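Local coordinates for protein alpha,alpha-trehalose-phosphate synthase (UDP-forming) (Burkholderia multivorans, PDB 5UOF) that belongs to glycosyltransferase family 20 of the GT-B clan and folds around two separate beta sheets flanked by helices, at residues A120-Q125 and Y141-F146; P177-L182 and E208-G213; G407-N412 and A420-R425. All coordinates share one frame; numbering follows the deposited sequence.

Contact 1. Residues A120-Q125 and Y141-F146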
loop_
_atom_site.group_PDB
_atom_site.type_symbol
_atom_site.label_atom_id
_atom_site.label_comp_id
_atom_site.label_asym_id
_atom_site.label_seq_id
_atom_site.Cartn_x
_atom_site.Cartn_y
_atom_site.Cartn_z
ATOM N N ALA A 120 7.310 -8.888 -26.363
ATOM C CA ALA A 120 7.398 -8.596 -27.789
ATOM C C ALA A 120 7.796 -9.840 -28.580
ATOM O O ALA A 120 7.256 -10.096 -29.664
ATOM C CB ALA A 120 8.392 -7.455 -28.031
ATOM N N MET A 121 8.721 -10.638 -28.038
ATOM C CA MET A 121 9.145 -11.869 -28.701
ATOM C C MET A 121 7.974 -12.838 -28.866
ATOM O O MET A 121 7.733 -13.369 -29.958
ATOM C CB MET A 121 10.282 -12.516 -27.901
ATOM C CG MET A 121 10.889 -13.774 -28.526
ATOM S SD MET A 121 10.008 -15.301 -28.070
ATOM C CE MET A 121 10.344 -15.362 -26.306
ATOM N N LEU A 122 7.232 -13.075 -27.789
ATOM C CA LEU A 122 6.124 -14.023 -27.851
ATOM C C LEU A 122 5.005 -13.509 -28.745
ATOM O O LEU A 122 4.362 -14.295 -29.452
ATOM C CB LEU A 122 5.612 -14.306 -26.443
ATOM C CG LEU A 122 6.579 -15.075 -25.543
ATOM C CD1 LEU A 122 6.098 -15.028 -24.101
ATOM C CD2 LEU A 122 6.709 -16.521 -26.036
ATOM N N ALA A 123 4.762 -12.197 -28.740
ATOM C CA ALA A 123 3.717 -11.644 -29.593
ATOM C C ALA A 123 4.042 -11.861 -31.057
ATOM O O ALA A 123 3.160 -12.197 -31.856
ATOM C CB ALA A 123 3.527 -10.159 -29.330
ATOM N N LYS A 124 5.306 -11.667 -31.432
ATOM C CA LYS A 124 5.658 -11.898 -32.828
ATOM C C LYS A 124 5.464 -13.358 -33.211
ATOM O O LYS A 124 5.072 -13.650 -34.347
ATOM C CB LYS A 124 7.090 -11.459 -33.107
ATOM C CG LYS A 124 7.386 -11.415 -34.610
ATOM C CD LYS A 124 8.741 -10.824 -34.920
ATOM C CE LYS A 124 8.951 -10.760 -36.423
ATOM N NZ LYS A 124 7.837 -10.024 -37.079
ATOM N N GLN A 125 5.718 -14.286 -32.285
ATOM C CA GLN A 125 5.460 -15.699 -32.571
ATOM C C GLN A 125 3.976 -15.955 -32.806
ATOM O O GLN A 125 3.605 -16.692 -33.729
ATOM C CB GLN A 125 5.980 -16.578 -31.434
ATOM C CG GLN A 125 7.498 -16.635 -31.326
ATOM C CD GLN A 125 8.133 -17.322 -32.512
ATOM O OE1 GLN A 125 7.750 -18.432 -32.876
ATOM N NE2 GLN A 125 9.100 -16.658 -33.133
ATOM N N TYR A 141 -0.526 -11.204 -15.158
ATOM C CA TYR A 141 0.391 -10.072 -15.111
ATOM C C TYR A 141 1.703 -10.307 -15.859
ATOM O O TYR A 141 2.356 -9.323 -16.230
ATOM C CB TYR A 141 0.657 -9.702 -13.641
ATOM C CG TYR A 141 1.329 -10.790 -12.836
ATOM C CD1 TYR A 141 0.595 -11.845 -12.293
ATOM C CD2 TYR A 141 2.705 -10.773 -12.635
ATOM C CE1 TYR A 141 1.222 -12.846 -11.577
ATOM C CE2 TYR A 141 3.337 -11.762 -11.915
ATOM C CZ TYR A 141 2.591 -12.797 -11.390
ATOM O OH TYR A 141 3.232 -13.787 -10.679
ATOM N N HIS A 142 2.123 -11.562 -16.068
ATOM C CA HIS A 142 3.351 -11.792 -16.827
ATOM C C HIS A 142 3.209 -11.342 -18.268
ATOM O O HIS A 142 4.223 -11.111 -18.942
ATOM C CB HIS A 142 3.744 -13.278 -16.832
ATOM C CG HIS A 142 4.053 -13.850 -15.479
ATOM N ND1 HIS A 142 5.224 -13.577 -14.804
ATOM C CD2 HIS A 142 3.364 -14.715 -14.699
ATOM C CE1 HIS A 142 5.234 -14.233 -13.657
ATOM N NE2 HIS A 142 4.115 -14.929 -13.569
ATOM N N LEU A 143 1.971 -11.243 -18.761
ATOM C CA LEU A 143 1.692 -10.954 -20.164
ATOM C C LEU A 143 0.969 -9.627 -20.332
ATOM O O LEU A 143 0.340 -9.391 -21.362
ATOM C CB LEU A 143 0.862 -12.082 -20.779
ATOM C CG LEU A 143 1.565 -13.421 -20.942
ATOM C CD1 LEU A 143 0.555 -14.552 -21.130
ATOM C CD2 LEU A 143 2.538 -13.338 -22.106
ATOM N N LEU A 144 1.007 -8.770 -19.318
ATOM C CA LEU A 144 0.348 -7.470 -19.426
ATOM C C LEU A 144 0.691 -6.687 -20.698
ATOM O O LEU A 144 -0.238 -6.166 -21.337
ATOM C CB LEU A 144 0.655 -6.689 -18.142
ATOM C CG LEU A 144 -0.173 -5.438 -17.901
ATOM C CD1 LEU A 144 -0.344 -5.259 -16.419
ATOM C CD2 LEU A 144 0.541 -4.245 -18.514
ATOM N N PRO A 145 1.949 -6.573 -21.138
ATOM C CA PRO A 145 2.238 -5.798 -22.355
ATOM C C PRO A 145 1.890 -6.503 -23.660
ATOM O O PRO A 145 2.213 -5.976 -24.732
ATOM C CB PRO A 145 3.760 -5.563 -22.270
ATOM C CG PRO A 145 4.186 -6.013 -20.909
ATOM C CD PRO A 145 3.189 -7.044 -20.498
ATOM N N PHE A 146 1.223 -7.657 -23.616
ATOM C CA PHE A 146 1.119 -8.499 -24.809
ATOM C C PHE A 146 0.279 -7.837 -25.903
ATOM O O PHE A 146 0.661 -7.860 -27.080
ATOM C CB PHE A 146 0.542 -9.862 -24.424
ATOM C CG PHE A 146 0.753 -10.935 -25.470
ATOM C CD1 PHE A 146 1.949 -11.639 -25.535
ATOM C CD2 PHE A 146 -0.258 -11.259 -26.357
ATOM C CE1 PHE A 146 2.137 -12.639 -26.482
ATOM C CE2 PHE A 146 -0.079 -12.257 -27.299
ATOM C CZ PHE A 146 1.118 -12.948 -27.360
#
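A123 sits over one face of the F146 ring and makes the aromatic part of this contact, a CH-pi interaction. Its CB lies 4.3 Å from the centroid of the F146 ring, 21° off the ring normal and displaced toward the rim. The ring atoms nearest the helix are CE1 and CZ. CE1 of F146 comes within 3.5 Å of the A123 backbone N, while CZ of F146 is 3.7 Å from A123 CA, so the ring meets main chain as well as methyl. F146 reaches the helix because its CG stands anti to the backbone N (chi1 -163°), which carries the ring out of its own turn.

The remaining contacts are apolar, one aliphatic on aromatic and one aliphatic on aliphatic. L122 CB meets the edge of the same ring in its plane, 3.9 Å from F146 CE1. Successive helix residues thus touch the F146 ring from two directions. Farther along the L122 side chain, CD1 only grazes CD2 of L143, at 4.4 Å.

Polar interactions shape the second segment without joining the two sets of residues directly. L143 to F146 forms a type I turn, closed by F146 N to L143 O at 3.0 Å, and P145 occupies the N-cap of helix 146-152. This is the turn from strand 135-139 into that helix, a beta-alpha step of a Rossmann-like GT-B domain, packed on the preceding helix 109-127. L126 and Y189 also pack on F146.

All four touching residues are buried, and what passes between them is dispersion and CH-pi attraction. Such forces specify shape more than direction: within this contact F146 meets a methyl over a face and a methylene at an edge, while the carbonyl oxygens of Y141 and H142 are taken by Y115 and N119 of the same helix.

Contact 2. Residues P177-L182 and E208-G213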
loop_
_atom_site.group_PDB
_atom_site.type_symbol
_atom_site.label_atom_id
_atom_site.label_comp_id
_atom_site.label_asym_id
_atom_site.label_seq_id
_atom_site.Cartn_x
_atom_site.Cartn_y
_atom_site.Cartn_z
ATOM N N PRO A 177 7.793 1.897 -10.818
ATOM C CA PRO A 177 8.225 3.135 -11.501
ATOM C C PRO A 177 7.616 3.292 -12.890
ATOM O O PRO A 177 7.198 4.405 -13.245
ATOM C CB PRO A 177 9.759 3.002 -11.537
ATOM C CG PRO A 177 10.062 2.225 -10.248
ATOM C CD PRO A 177 8.920 1.200 -10.170
ATOM N N PRO A 178 7.496 2.218 -13.721
ATOM C CA PRO A 178 6.849 2.418 -15.035
ATOM C C PRO A 178 5.322 2.281 -15.037
ATOM O O PRO A 178 4.729 1.853 -16.036
ATOM C CB PRO A 178 7.504 1.338 -15.907
ATOM C CG PRO A 178 7.753 0.212 -14.943
ATOM C CD PRO A 178 8.171 0.903 -13.654
ATOM N N HIS A 179 4.667 2.721 -13.957
ATOM C CA HIS A 179 3.218 2.545 -13.830
ATOM C C HIS A 179 2.458 3.187 -14.987
ATOM O O HIS A 179 1.484 2.615 -15.485
ATOM C CB HIS A 179 2.736 3.121 -12.495
ATOM C CG HIS A 179 3.138 4.546 -12.265
ATOM N ND1 HIS A 179 2.367 5.617 -12.670
ATOM C CD2 HIS A 179 4.221 5.072 -11.649
ATOM C CE1 HIS A 179 2.967 6.742 -12.321
ATOM N NE2 HIS A 179 4.089 6.439 -11.692
ATOM N N ASP A 180 2.872 4.383 -15.419
ATOM C CA ASP A 180 2.167 5.035 -16.521
ATOM C C ASP A 180 2.227 4.196 -17.792
ATOM O O ASP A 180 1.222 4.056 -18.500
ATOM C CB ASP A 180 2.739 6.429 -16.788
ATOM C CG ASP A 180 2.079 7.108 -17.987
ATOM O OD1 ASP A 180 0.935 7.593 -17.842
ATOM O OD2 ASP A 180 2.692 7.144 -19.081
ATOM N N GLU A 181 3.392 3.620 -18.093
ATOM C CA GLU A 181 3.512 2.799 -19.296
ATOM C C GLU A 181 2.718 1.502 -19.167
ATOM O O GLU A 181 2.141 1.023 -20.154
ATOM C CB GLU A 181 4.984 2.510 -19.574
ATOM C CG GLU A 181 5.235 1.821 -20.908
ATOM C CD GLU A 181 6.699 1.804 -21.289
ATOM O OE1 GLU A 181 7.016 2.120 -22.458
ATOM O OE2 GLU A 181 7.532 1.473 -20.426
ATOM N N LEU A 182 2.688 0.912 -17.967
ATOM C CA LEU A 182 1.887 -0.294 -17.769
ATOM C C LEU A 182 0.417 -0.017 -18.030
ATOM O O LEU A 182 -0.279 -0.836 -18.649
ATOM C CB LEU A 182 2.076 -0.841 -16.360
ATOM C CG LEU A 182 3.479 -1.361 -16.048
ATOM C CD1 LEU A 182 3.547 -1.814 -14.626
ATOM C CD2 LEU A 182 3.855 -2.499 -16.979
ATOM N N GLU A 208 -8.951 8.162 -14.549
ATOM C CA GLU A 208 -9.739 9.388 -14.416
ATOM C C GLU A 208 -8.992 10.453 -13.624
ATOM O O GLU A 208 -8.868 11.602 -14.068
ATOM C CB GLU A 208 -11.082 9.073 -13.749
ATOM C CG GLU A 208 -12.018 8.297 -14.652
ATOM C CD GLU A 208 -13.330 7.956 -13.975
ATOM O OE1 GLU A 208 -13.325 7.674 -12.757
ATOM O OE2 GLU A 208 -14.367 7.976 -14.663
ATOM N N ARG A 209 -8.485 10.092 -12.447
ATOM C CA ARG A 209 -7.928 11.100 -11.556
ATOM C C ARG A 209 -6.575 11.607 -12.018
ATOM O O ARG A 209 -6.173 12.705 -11.627
ATOM C CB ARG A 209 -7.839 10.537 -10.141
ATOM C CG ARG A 209 -9.221 10.236 -9.602
ATOM C CD ARG A 209 -9.190 9.596 -8.251
ATOM N NE ARG A 209 -10.520 9.628 -7.652
ATOM C CZ ARG A 209 -10.777 9.201 -6.425
ATOM N NH1 ARG A 209 -9.791 8.721 -5.688
ATOM N NH2 ARG A 209 -12.012 9.277 -5.936
ATOM N N ARG A 210 -5.866 10.852 -12.846
ATOM C CA ARG A 210 -4.607 11.333 -13.390
ATOM C C ARG A 210 -4.766 11.976 -14.762
ATOM O O ARG A 210 -3.759 12.295 -15.404
ATOM C CB ARG A 210 -3.595 10.193 -13.436
ATOM C CG ARG A 210 -3.273 9.671 -12.069
ATOM C CD ARG A 210 -2.319 8.535 -12.145
ATOM N NE ARG A 210 -1.066 8.930 -12.774
ATOM C CZ ARG A 210 -0.059 9.512 -12.132
ATOM N NH1 ARG A 210 -0.168 9.778 -10.835
ATOM N NH2 ARG A 210 1.052 9.833 -12.792
ATOM N N GLY A 211 -6.000 12.195 -15.212
ATOM C CA GLY A 211 -6.224 12.900 -16.459
ATOM C C GLY A 211 -5.858 12.121 -17.699
ATOM O O GLY A 211 -5.618 12.719 -18.749
ATOM N N ILE A 212 -5.807 10.796 -17.608
ATOM C CA ILE A 212 -5.451 9.979 -18.764
ATOM C C ILE A 212 -6.650 9.756 -19.674
ATOM O O ILE A 212 -6.513 9.708 -20.902
ATOM C CB ILE A 212 -4.845 8.658 -18.272
ATOM C CG1 ILE A 212 -3.528 8.971 -17.580
ATOM C CG2 ILE A 212 -4.650 7.656 -19.418
ATOM C CD1 ILE A 212 -3.039 7.865 -16.799
ATOM N N GLY A 213 -7.836 9.632 -19.098
ATOM C CA GLY A 213 -9.000 9.357 -19.905
ATOM C C GLY A 213 -10.269 9.574 -19.120
ATOM O O GLY A 213 -10.250 10.002 -17.963
HETATM O O HOH W 1 0.345 8.875 -15.433
#
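The imidazole of H179 points its edge at one face of the R210 guanidinium, the two planes standing 89° apart. H179 CE1 is the atom above that face, 3.7 Å from R210 NH2, and NH2 in turn lies close to the plane of the ring. With CG between the backbone N and the carbonyl carbon (chi1 54°), the imidazole rises from the first turn of helix 179-186; its ND1 is hydrogen-bonded to Y206 OH, which would limit the ring's rotation.

At the guanidinium edge, in its plane, sits water 1. It accepts from R210 NH2 at 2.9 Å and donates to D180 OD1 at 2.8 Å. R210 and D180 are thus bridged by one water, their charged atoms NH2 and OD1 being 5.5 Å apart; the attraction between them is probably softened accordingly. The arginine chain bends at chi3 (60°) to turn its head toward the histidine. Next to the water bridge, I212 CD1 approaches D180 OD1 at 4.1 Å, a loose apolar neighbour to an aspartate that also packs on Y206.

R210 and I212 flank G211, whose positive phi marks it as the C-prime residue of a Schellman motif: G211 N bonds to E208 O and I212 N to I207 O. The arrangement is that of a Schellman-capped C-terminus of helix 197-209 facing the N-terminal turn of helix 179-186.

Contact 3. Residues G407-N412 and A420-R425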
loop_
_atom_site.group_PDB
_atom_site.type_symbol
_atom_site.label_atom_id
_atom_site.label_comp_id
_atom_site.label_asym_id
_atom_site.label_seq_id
_atom_site.Cartn_x
_atom_site.Cartn_y
_atom_site.Cartn_z
ATOM N N GLY A 407 -21.308 -15.273 3.840
ATOM C CA GLY A 407 -21.541 -16.140 4.985
ATOM C C GLY A 407 -20.284 -16.549 5.723
ATOM O O GLY A 407 -20.369 -17.200 6.766
ATOM N N ALA A 408 -19.109 -16.212 5.196
ATOM C CA ALA A 408 -17.882 -16.449 5.943
ATOM C C ALA A 408 -17.835 -15.561 7.175
ATOM O O ALA A 408 -18.473 -14.509 7.230
ATOM C CB ALA A 408 -16.650 -16.167 5.077
ATOM N N LEU A 409 -17.093 -16.019 8.181
ATOM C CA LEU A 409 -16.638 -15.139 9.253
ATOM C C LEU A 409 -15.478 -14.354 8.668
ATOM O O LEU A 409 -14.384 -14.893 8.491
ATOM C CB LEU A 409 -16.222 -15.937 10.486
ATOM C CG LEU A 409 -17.328 -16.621 11.300
ATOM C CD1 LEU A 409 -16.729 -17.341 12.513
ATOM C CD2 LEU A 409 -18.388 -15.601 11.774
ATOM N N LEU A 410 -15.722 -13.083 8.343
ATOM C CA LEU A 410 -14.701 -12.238 7.727
ATOM C C LEU A 410 -13.811 -11.628 8.796
ATOM O O LEU A 410 -14.308 -11.109 9.802
ATOM C CB LEU A 410 -15.350 -11.127 6.908
ATOM C CG LEU A 410 -16.204 -11.663 5.762
ATOM C CD1 LEU A 410 -17.144 -10.584 5.242
ATOM C CD2 LEU A 410 -15.297 -12.197 4.642
ATOM N N VAL A 411 -12.496 -11.659 8.568
ATOM C CA VAL A 411 -11.556 -11.140 9.555
ATOM C C VAL A 411 -10.476 -10.303 8.878
ATOM O O VAL A 411 -10.197 -10.426 7.680
ATOM C CB VAL A 411 -10.894 -12.259 10.382
ATOM C CG1 VAL A 411 -11.952 -13.028 11.158
ATOM C CG2 VAL A 411 -10.108 -13.196 9.475
ATOM N N ASN A 412 -9.864 -9.453 9.680
ATOM C CA ASN A 412 -8.688 -8.714 9.264
ATOM C C ASN A 412 -7.472 -9.476 9.772
ATOM O O ASN A 412 -7.264 -9.543 10.991
ATOM C CB ASN A 412 -8.728 -7.296 9.842
ATOM C CG ASN A 412 -7.587 -6.419 9.338
ATOM O OD1 ASN A 412 -6.492 -6.903 9.084
ATOM N ND2 ASN A 412 -7.839 -5.114 9.220
ATOM N N ALA A 420 -8.179 -15.118 16.158
ATOM C CA ALA A 420 -8.344 -16.130 17.201
ATOM C C ALA A 420 -9.798 -16.240 17.646
ATOM O O ALA A 420 -10.319 -17.354 17.815
ATOM C CB ALA A 420 -7.443 -15.815 18.393
ATOM N N ASP A 421 -10.463 -15.099 17.858
ATOM C CA ASP A 421 -11.865 -15.124 18.264
ATOM C C ASP A 421 -12.731 -15.776 17.189
ATOM O O ASP A 421 -13.693 -16.486 17.503
ATOM C CB ASP A 421 -12.373 -13.707 18.544
ATOM C CG ASP A 421 -11.738 -13.069 19.777
ATOM O OD1 ASP A 421 -11.131 -13.780 20.614
ATOM O OD2 ASP A 421 -11.867 -11.836 19.908
ATOM N N ALA A 422 -12.420 -15.524 15.913
ATOM C CA ALA A 422 -13.207 -16.110 14.828
ATOM C C ALA A 422 -13.021 -17.620 14.762
ATOM O O ALA A 422 -13.982 -18.360 14.521
ATOM C CB ALA A 422 -12.829 -15.469 13.494
ATOM N N LEU A 423 -11.798 -18.097 14.987
ATOM C CA LEU A 423 -11.574 -19.538 15.064
ATOM C C LEU A 423 -12.394 -20.162 16.187
ATOM O O LEU A 423 -13.037 -21.204 16.000
ATOM C CB LEU A 423 -10.092 -19.829 15.272
ATOM C CG LEU A 423 -9.150 -19.566 14.079
ATOM C CD1 LEU A 423 -7.715 -19.670 14.554
ATOM C CD2 LEU A 423 -9.402 -20.546 12.932
ATOM N N GLU A 424 -12.369 -19.542 17.379
ATOM C CA GLU A 424 -13.135 -20.087 18.495
ATOM C C GLU A 424 -14.626 -20.084 18.184
ATOM O O GLU A 424 -15.328 -21.066 18.454
ATOM C CB GLU A 424 -12.849 -19.289 19.767
ATOM C CG GLU A 424 -13.544 -19.868 20.996
ATOM C CD GLU A 424 -13.273 -19.058 22.254
ATOM O OE1 GLU A 424 -12.497 -18.079 22.182
ATOM O OE2 GLU A 424 -13.841 -19.404 23.313
ATOM N N ARG A 425 -15.119 -18.994 17.592
ATOM C CA ARG A 425 -16.528 -18.915 17.237
ATOM C C ARG A 425 -16.884 -19.963 16.190
ATOM O O ARG A 425 -17.922 -20.631 16.287
ATOM C CB ARG A 425 -16.857 -17.522 16.713
ATOM C CG ARG A 425 -18.295 -17.392 16.297
ATOM C CD ARG A 425 -18.701 -15.964 16.021
ATOM N NE ARG A 425 -20.068 -15.920 15.517
ATOM C CZ ARG A 425 -20.614 -14.864 14.938
ATOM N NH1 ARG A 425 -19.908 -13.735 14.796
ATOM N NH2 ARG A 425 -21.866 -14.946 14.503
#
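Strand 409-411 and helix segment 420-425 run antiparallel, their directions 168° apart and their axes 9.2 Å apart at closest approach. Alternation along the strand turns L409 and V411 toward the helix and L410 away from it. A422 meets both: its CB is only 3.5 Å from V411 CG1, tighter than an ordinary methyl-methyl contact, and its carbonyl O is 3.6 Å from L409 CD1. This close approach is made at a residue whose side chain is no more than a methyl.

L409 divides its two branches over R425. CD1 touches the stem at R425 CG, 4.1 Å away, whereas CD2 sits over one face of the guanidinium toward its rim, 3.9 Å from R425 CZ. With CG opposite the backbone N (chi1 179°), the extended arginine chain passes obliquely across L409; beyond, R425 NH2 forms a salt bridge with E433.

Strand and helix are the last strand of a Rossmann-like parallel sheet and the helix that follows it, a beta-alpha unit of the GT-B type fold. Strand 409-411 is the outer strand of six, hydrogen-bonded through its backbone to strand 392-396, while helix 416-428 packs through A420 and L423 against helix 280-293.

Overall arrangement
From the N terminus, contact 1 closes first, where the turn after strand 135-139 of the ten-stranded sheet comes back onto helix 109-127. Contact 2 spans a longer excursion through strand 191-194 and joins the start of helix 179-186 to the end of helix 197-209. Contact 3 closes a short connection between edge strand 409-411 of the six-stranded parallel sheet and helix 416-428. The three lie in series, without nesting or crossing. Contacts 1 and 2 adjoin, L144 CD2 packing 3.5 Å from L182 O, whereas contact 3 is remote, its nearest atoms about 20 Å from contact 2. Across the dimer, however, N412 of contact 3 packs on P177 of the second subunit, a residue of that subunit's contact 2.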